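F5/8 type C domain protein (Bacteroides ovatus, PDB 4ZRX) is a putative alpha-L-fucosidase that probably hydrolyses fucose-containing glycans and carries an F5/8 type C domain that may bind sugar. Local coordinates at residues Y155-L169 against K195-I208. Sequence-based numbering, arbitrary orientation.
Sequences YGDSPRYNDFFIRQL and KKQVYDWDAFYQTI
The Q197 amide bridges G156, just before helix 158-169, and S158 in its first turn. Its CG stands anti to the backbone N (chi1 179°) and the chain then bends at chi2, which lays the amide beside Y161 CB and CD2. Q197 OE1 accepts from G156 N at 2.8 Å, in its carbonyl plane. Q197 NE2 donates almost straight to S158 O at 3.1 Å, an oxygen that also takes the helical bond from N162 N. An alanine in place of Q197 would probably leave G156 N without its acceptor and S158 O without its second donor, and open a gap beside Y161.

N162 projects from the side of helix 158-169 that faces 197-200, and its amide holds that backbone. N162 ND2 gives a bond to V198 O at 2.9 Å. N162 OD1 accepts from D200 N at 3.1 Å, with the donor well above the carbonyl plane. Nearby, S158 OG accepts from V198 N. Y155 OH and Y199 OH share a hydrogen bond of 2.6 Å, in which either may be the donor; Y155 OH is also bonded to N188 ND2.

Further along, the F204 ring is a knob among N162, F165, I166 and L169. F165 CD2 lies over the centre of one F204 face, and D200 O lies over the opposite face, toward its rim. The two ring planes are tilted by 37°. I166 CG1 packs 3.7 Å from F204 CD1, while I166 CD1 meets A203 CB. D200 caps its own helix through OD1 to A203 N.

The helices run nearly parallel, at 19°, on the outside of strands 140-145, 181-184 and 216-219. This is the packing of neighbouring helices in a TIM-barrel-type (beta/alpha) fold, here in the alpha-L-fucosidase family domain.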
loop_
_atom_site.group_PDB
_atom_site.type_symbol
_atom_site.label_atom_id
_atom_site.label_comp_id
_atom_site.label_asym_id
_atom_site.label_seq_id
_atom_site.Cartn_x
_atom_site.Cartn_y
_atom_site.Cartn_z
ATOM N N TYR A 155 4.931 22.594 22.268
ATOM C CA TYR A 155 5.616 22.101 21.061
ATOM C C TYR A 155 6.595 23.143 20.541
ATOM O O TYR A 155 6.216 24.280 20.300
ATOM C CB TYR A 155 4.651 21.731 19.922
ATOM C CG TYR A 155 5.361 21.067 18.761
ATOM C CD1 TYR A 155 5.729 19.713 18.827
ATOM C CD2 TYR A 155 5.686 21.772 17.610
ATOM C CE1 TYR A 155 6.362 19.093 17.768
ATOM C CE2 TYR A 155 6.332 21.181 16.584
ATOM C CZ TYR A 155 6.694 19.827 16.649
ATOM O OH TYR A 155 7.368 19.245 15.599
ATOM N N GLY A 156 7.856 22.742 20.396
ATOM C CA GLY A 156 8.894 23.621 19.908
ATOM C C GLY A 156 9.687 24.282 21.039
ATOM O O GLY A 156 10.686 24.901 20.778
ATOM N N ASP A 157 9.232 24.157 22.287
ATOM C CA ASP A 157 10.064 24.415 23.495
ATOM C C ASP A 157 10.619 23.030 23.805
ATOM O O ASP A 157 10.049 22.294 24.613
ATOM C CB ASP A 157 9.160 24.971 24.647
ATOM C CG ASP A 157 9.881 25.144 25.999
ATOM O OD1 ASP A 157 11.057 24.729 26.114
ATOM O OD2 ASP A 157 9.236 25.683 26.962
ATOM N N SER A 158 11.734 22.680 23.186
ATOM C CA SER A 158 12.091 21.258 23.032
ATOM C C SER A 158 12.046 20.380 24.296
ATOM O O SER A 158 11.422 19.320 24.271
ATOM C CB SER A 158 13.398 21.075 22.258
ATOM O OG SER A 158 13.293 21.614 20.947
ATOM N N PRO A 159 12.706 20.796 25.412
ATOM C CA PRO A 159 12.695 19.883 26.572
ATOM C C PRO A 159 11.343 19.716 27.199
ATOM O O PRO A 159 11.033 18.648 27.722
ATOM C CB PRO A 159 13.669 20.560 27.590
ATOM C CG PRO A 159 14.512 21.453 26.755
ATOM C CD PRO A 159 13.610 21.946 25.647
ATOM N N ARG A 160 10.540 20.757 27.155
ATOM C CA ARG A 160 9.223 20.721 27.756
ATOM C C ARG A 160 8.328 19.783 26.920
ATOM O O ARG A 160 7.594 18.939 27.446
ATOM C CB ARG A 160 8.639 22.111 27.748
ATOM C CG ARG A 160 7.453 22.237 28.639
ATOM C CD ARG A 160 7.211 23.678 29.058
ATOM N NE ARG A 160 6.024 23.752 29.918
ATOM C CZ ARG A 160 5.478 24.881 30.364
ATOM N NH1 ARG A 160 5.978 26.065 30.033
ATOM N NH2 ARG A 160 4.412 24.825 31.154
ATOM N N TYR A 161 8.418 19.936 25.618
ATOM C CA TYR A 161 7.640 19.012 24.748
ATOM C C TYR A 161 8.140 17.580 24.822
ATOM O O TYR A 161 7.348 16.657 24.780
ATOM C CB TYR A 161 7.567 19.456 23.301
ATOM C CG TYR A 161 6.653 18.522 22.491
ATOM C CD1 TYR A 161 5.284 18.639 22.546
ATOM C CD2 TYR A 161 7.190 17.531 21.703
ATOM C CE1 TYR A 161 4.459 17.792 21.825
ATOM C CE2 TYR A 161 6.373 16.670 20.976
ATOM C CZ TYR A 161 5.028 16.811 21.025
ATOM O OH TYR A 161 4.226 15.945 20.305
ATOM N N ASN A 162 9.444 17.392 24.940
ATOM C CA ASN A 162 9.969 16.052 25.087
ATOM C C ASN A 162 9.428 15.392 26.325
ATOM O O ASN A 162 9.001 14.252 26.279
ATOM C CB ASN A 162 11.489 16.056 25.042
ATOM C CG ASN A 162 12.026 16.250 23.623
ATOM O OD1 ASN A 162 11.445 15.749 22.653
ATOM N ND2 ASN A 162 13.158 16.892 23.503
ATOM N N ASP A 163 9.389 16.116 27.457
ATOM C CA ASP A 163 8.806 15.562 28.695
ATOM C C ASP A 163 7.335 15.234 28.505
ATOM O O ASP A 163 6.855 14.193 28.972
ATOM C CB ASP A 163 8.942 16.570 29.872
ATOM C CG ASP A 163 8.308 16.067 31.189
ATOM O OD1 ASP A 163 8.980 15.294 31.915
ATOM O OD2 ASP A 163 7.177 16.485 31.540
ATOM N N PHE A 164 6.624 16.156 27.881
ATOM C CA PHE A 164 5.177 16.043 27.608
ATOM C C PHE A 164 4.897 14.787 26.766
ATOM O O PHE A 164 4.002 13.998 27.066
ATOM C CB PHE A 164 4.790 17.344 26.842
ATOM C CG PHE A 164 3.353 17.396 26.299
ATOM C CD1 PHE A 164 2.307 17.869 27.068
ATOM C CD2 PHE A 164 3.088 16.998 25.008
ATOM C CE1 PHE A 164 1.006 17.945 26.523
ATOM C CE2 PHE A 164 1.874 17.088 24.487
ATOM C CZ PHE A 164 0.811 17.527 25.247
ATOM N N PHE A 165 5.700 14.646 25.742
ATOM C CA PHE A 165 5.633 13.490 24.827
ATOM C C PHE A 165 5.886 12.197 25.546
ATOM O O PHE A 165 5.148 11.245 25.383
ATOM C CB PHE A 165 6.577 13.673 23.676
ATOM C CG PHE A 165 6.315 12.706 22.492
ATOM C CD1 PHE A 165 5.293 12.976 21.588
ATOM C CD2 PHE A 165 7.034 11.547 22.366
ATOM C CE1 PHE A 165 5.040 12.115 20.543
ATOM C CE2 PHE A 165 6.809 10.679 21.299
ATOM C CZ PHE A 165 5.784 10.977 20.389
ATOM N N ILE A 166 6.911 12.169 26.415
ATOM C CA ILE A 166 7.176 10.972 27.171
ATOM C C ILE A 166 6.019 10.696 28.088
ATOM O O ILE A 166 5.707 9.539 28.322
ATOM C CB ILE A 166 8.552 11.084 27.954
ATOM C CG1 ILE A 166 9.678 10.985 26.923
ATOM C CG2 ILE A 166 8.690 9.981 29.001
ATOM C CD1 ILE A 166 11.053 11.319 27.473
ATOM N N ARG A 167 5.402 11.738 28.692
ATOM C CA ARG A 167 4.279 11.449 29.577
ATOM C C ARG A 167 3.121 10.857 28.805
ATOM O O ARG A 167 2.517 9.900 29.276
ATOM C CB ARG A 167 3.846 12.660 30.399
ATOM C CG ARG A 167 4.746 12.860 31.553
ATOM C CD ARG A 167 4.493 14.230 32.178
ATOM N NE ARG A 167 3.094 14.494 32.544
ATOM C CZ ARG A 167 2.451 15.638 32.260
ATOM N NH1 ARG A 167 3.039 16.579 31.536
ATOM N NH2 ARG A 167 1.211 15.829 32.677
ATOM N N GLN A 168 2.841 11.363 27.604
ATOM C CA GLN A 168 1.809 10.729 26.743
ATOM C C GLN A 168 2.109 9.275 26.373
ATOM O O GLN A 168 1.252 8.366 26.487
ATOM C CB GLN A 168 1.606 11.542 25.479
ATOM C CG GLN A 168 0.995 12.900 25.752
ATOM C CD GLN A 168 0.604 13.657 24.480
ATOM O OE1 GLN A 168 1.173 13.446 23.394
ATOM N NE2 GLN A 168 -0.294 14.605 24.620
ATOM N N LEU A 169 3.350 9.065 25.998
ATOM C CA LEU A 169 3.860 7.739 25.586
ATOM C C LEU A 169 3.798 6.773 26.721
ATOM O O LEU A 169 3.408 5.668 26.565
ATOM C CB LEU A 169 5.250 7.904 25.031
ATOM C CG LEU A 169 5.989 6.652 24.548
ATOM C CD1 LEU A 169 5.257 6.055 23.365
ATOM C CD2 LEU A 169 7.405 7.066 24.206
ATOM N N LYS A 195 7.490 26.292 14.245
ATOM C CA LYS A 195 8.084 25.737 15.480
ATOM C C LYS A 195 9.151 24.676 15.226
ATOM O O LYS A 195 8.970 23.834 14.347
ATOM C CB LYS A 195 6.969 25.205 16.377
ATOM C CG LYS A 195 5.864 26.237 16.583
ATOM C CD LYS A 195 4.885 25.810 17.617
ATOM C CE LYS A 195 3.611 26.644 17.553
ATOM N NZ LYS A 195 2.420 25.780 17.803
ATOM N N LYS A 196 10.250 24.721 15.990
ATOM C CA LYS A 196 11.396 23.856 15.752
ATOM C C LYS A 196 11.675 22.930 16.923
ATOM O O LYS A 196 12.422 23.255 17.838
ATOM C CB LYS A 196 12.629 24.679 15.449
ATOM C CG LYS A 196 12.636 25.295 14.081
ATOM C CD LYS A 196 14.033 25.883 13.833
ATOM C CE LYS A 196 14.138 26.624 12.520
ATOM N NZ LYS A 196 15.234 27.641 12.572
ATOM N N GLN A 197 11.131 21.729 16.857
ATOM C CA GLN A 197 11.263 20.787 17.944
ATOM C C GLN A 197 12.479 19.924 17.714
ATOM O O GLN A 197 12.642 19.388 16.631
ATOM C CB GLN A 197 10.003 19.912 17.984
ATOM C CG GLN A 197 9.992 18.851 19.054
ATOM C CD GLN A 197 10.048 19.387 20.479
ATOM O OE1 GLN A 197 9.522 20.473 20.775
ATOM N NE2 GLN A 197 10.672 18.618 21.372
ATOM N N VAL A 198 13.301 19.745 18.740
ATOM C CA VAL A 198 14.412 18.796 18.688
ATOM C C VAL A 198 13.973 17.675 19.581
ATOM O O VAL A 198 13.912 17.813 20.810
ATOM C CB VAL A 198 15.757 19.430 19.159
ATOM C CG1 VAL A 198 16.870 18.419 19.141
ATOM C CG2 VAL A 198 16.088 20.646 18.269
ATOM N N TYR A 199 13.617 16.561 18.950
ATOM C CA TYR A 199 13.074 15.435 19.671
ATOM C C TYR A 199 14.150 14.626 20.397
ATOM O O TYR A 199 15.203 14.356 19.828
ATOM C CB TYR A 199 12.403 14.522 18.684
ATOM C CG TYR A 199 11.256 15.138 17.940
ATOM C CD1 TYR A 199 10.011 15.224 18.529
ATOM C CD2 TYR A 199 11.409 15.613 16.644
ATOM C CE1 TYR A 199 8.939 15.769 17.848
ATOM C CE2 TYR A 199 10.313 16.146 15.928
ATOM C CZ TYR A 199 9.068 16.195 16.568
ATOM O OH TYR A 199 7.985 16.707 15.912
ATOM N N ASP A 200 13.837 14.148 21.600
ATOM C CA ASP A 200 14.722 13.230 22.329
ATOM C C ASP A 200 14.311 11.802 22.010
ATOM O O ASP A 200 13.752 11.074 22.827
ATOM C CB ASP A 200 14.663 13.496 23.840
ATOM C CG ASP A 200 15.798 12.812 24.599
ATOM O OD1 ASP A 200 16.451 11.891 24.075
ATOM O OD2 ASP A 200 15.999 13.210 25.760
ATOM N N TRP A 201 14.609 11.413 20.787
ATOM C CA TRP A 201 14.262 10.086 20.269
ATOM C C TRP A 201 14.839 8.972 21.099
ATOM O O TRP A 201 14.207 7.938 21.313
ATOM C CB TRP A 201 14.778 9.937 18.833
ATOM C CG TRP A 201 14.163 10.828 17.831
ATOM C CD1 TRP A 201 14.808 11.713 17.084
ATOM C CD2 TRP A 201 12.770 10.905 17.430
ATOM N NE1 TRP A 201 13.945 12.402 16.274
ATOM C CE2 TRP A 201 12.687 11.911 16.442
ATOM C CE3 TRP A 201 11.625 10.242 17.802
ATOM C CZ2 TRP A 201 11.503 12.261 15.809
ATOM C CZ3 TRP A 201 10.413 10.593 17.164
ATOM C CH2 TRP A 201 10.373 11.604 16.211
ATOM N N ASP A 202 16.038 9.182 21.649
ATOM C CA ASP A 202 16.639 8.141 22.466
ATOM C C ASP A 202 15.861 7.935 23.753
ATOM O O ASP A 202 15.589 6.785 24.126
ATOM C CB ASP A 202 18.136 8.416 22.709
ATOM C CG ASP A 202 18.796 7.282 23.456
ATOM O OD1 ASP A 202 18.787 6.106 22.980
ATOM O OD2 ASP A 202 19.267 7.550 24.551
ATOM N N ALA A 203 15.410 9.014 24.388
ATOM C CA ALA A 203 14.599 8.870 25.592
ATOM C C ALA A 203 13.265 8.227 25.283
ATOM O O ALA A 203 12.747 7.460 26.101
ATOM C CB ALA A 203 14.416 10.221 26.315
ATOM N N PHE A 204 12.698 8.529 24.111
ATOM C CA PHE A 204 11.441 7.903 23.720
ATOM C C PHE A 204 11.701 6.421 23.568
ATOM O O PHE A 204 10.885 5.568 23.970
ATOM C CB PHE A 204 10.887 8.426 22.389
ATOM C CG PHE A 204 10.678 9.932 22.303
ATOM C CD1 PHE A 204 10.720 10.767 23.426
ATOM C CD2 PHE A 204 10.371 10.500 21.068
ATOM C CE1 PHE A 204 10.528 12.137 23.301
ATOM C CE2 PHE A 204 10.184 11.857 20.922
ATOM C CZ PHE A 204 10.280 12.699 22.065
ATOM N N TYR A 205 12.826 6.090 22.961
ATOM C CA TYR A 205 13.162 4.662 22.786
ATOM C C TYR A 205 13.387 3.932 24.091
ATOM O O TYR A 205 12.972 2.779 24.253
ATOM C CB TYR A 205 14.378 4.493 21.844
ATOM C CG TYR A 205 14.573 3.071 21.282
ATOM C CD1 TYR A 205 13.521 2.159 21.179
ATOM C CD2 TYR A 205 15.819 2.677 20.852
ATOM C CE1 TYR A 205 13.732 0.868 20.622
ATOM C CE2 TYR A 205 16.061 1.405 20.367
ATOM C CZ TYR A 205 15.017 0.512 20.244
ATOM O OH TYR A 205 15.247 -0.746 19.718
ATOM N N GLN A 206 14.049 4.591 25.042
ATOM C CA GLN A 206 14.266 3.973 26.354
ATOM C C GLN A 206 12.951 3.703 27.077
ATOM O O GLN A 206 12.774 2.626 27.647
ATOM C CB GLN A 206 15.241 4.792 27.224
ATOM C CG GLN A 206 16.643 5.026 26.638
ATOM C CD GLN A 206 17.271 3.810 25.964
ATOM O OE1 GLN A 206 17.692 3.869 24.779
ATOM N NE2 GLN A 206 17.283 2.685 26.670
ATOM N N THR A 207 11.962 4.593 26.890
ATOM C CA THR A 207 10.650 4.388 27.469
ATOM C C THR A 207 9.998 3.170 26.909
ATOM O O THR A 207 9.444 2.351 27.639
ATOM C CB THR A 207 9.779 5.640 27.243
ATOM O OG1 THR A 207 10.421 6.770 27.827
ATOM C CG2 THR A 207 8.375 5.514 27.849
ATOM N N ILE A 208 10.035 3.058 25.579
ATOM C CA ILE A 208 9.436 1.934 24.910
ATOM C C ILE A 208 10.057 0.625 25.384
ATOM O O ILE A 208 9.368 -0.324 25.745
ATOM C CB ILE A 208 9.590 2.085 23.352
ATOM C CG1 ILE A 208 8.770 3.258 22.849
ATOM C CG2 ILE A 208 9.270 0.785 22.682
ATOM C CD1 ILE A 208 9.095 3.646 21.374
HETATM O O HOH W 1 9.412 21.244 14.535
#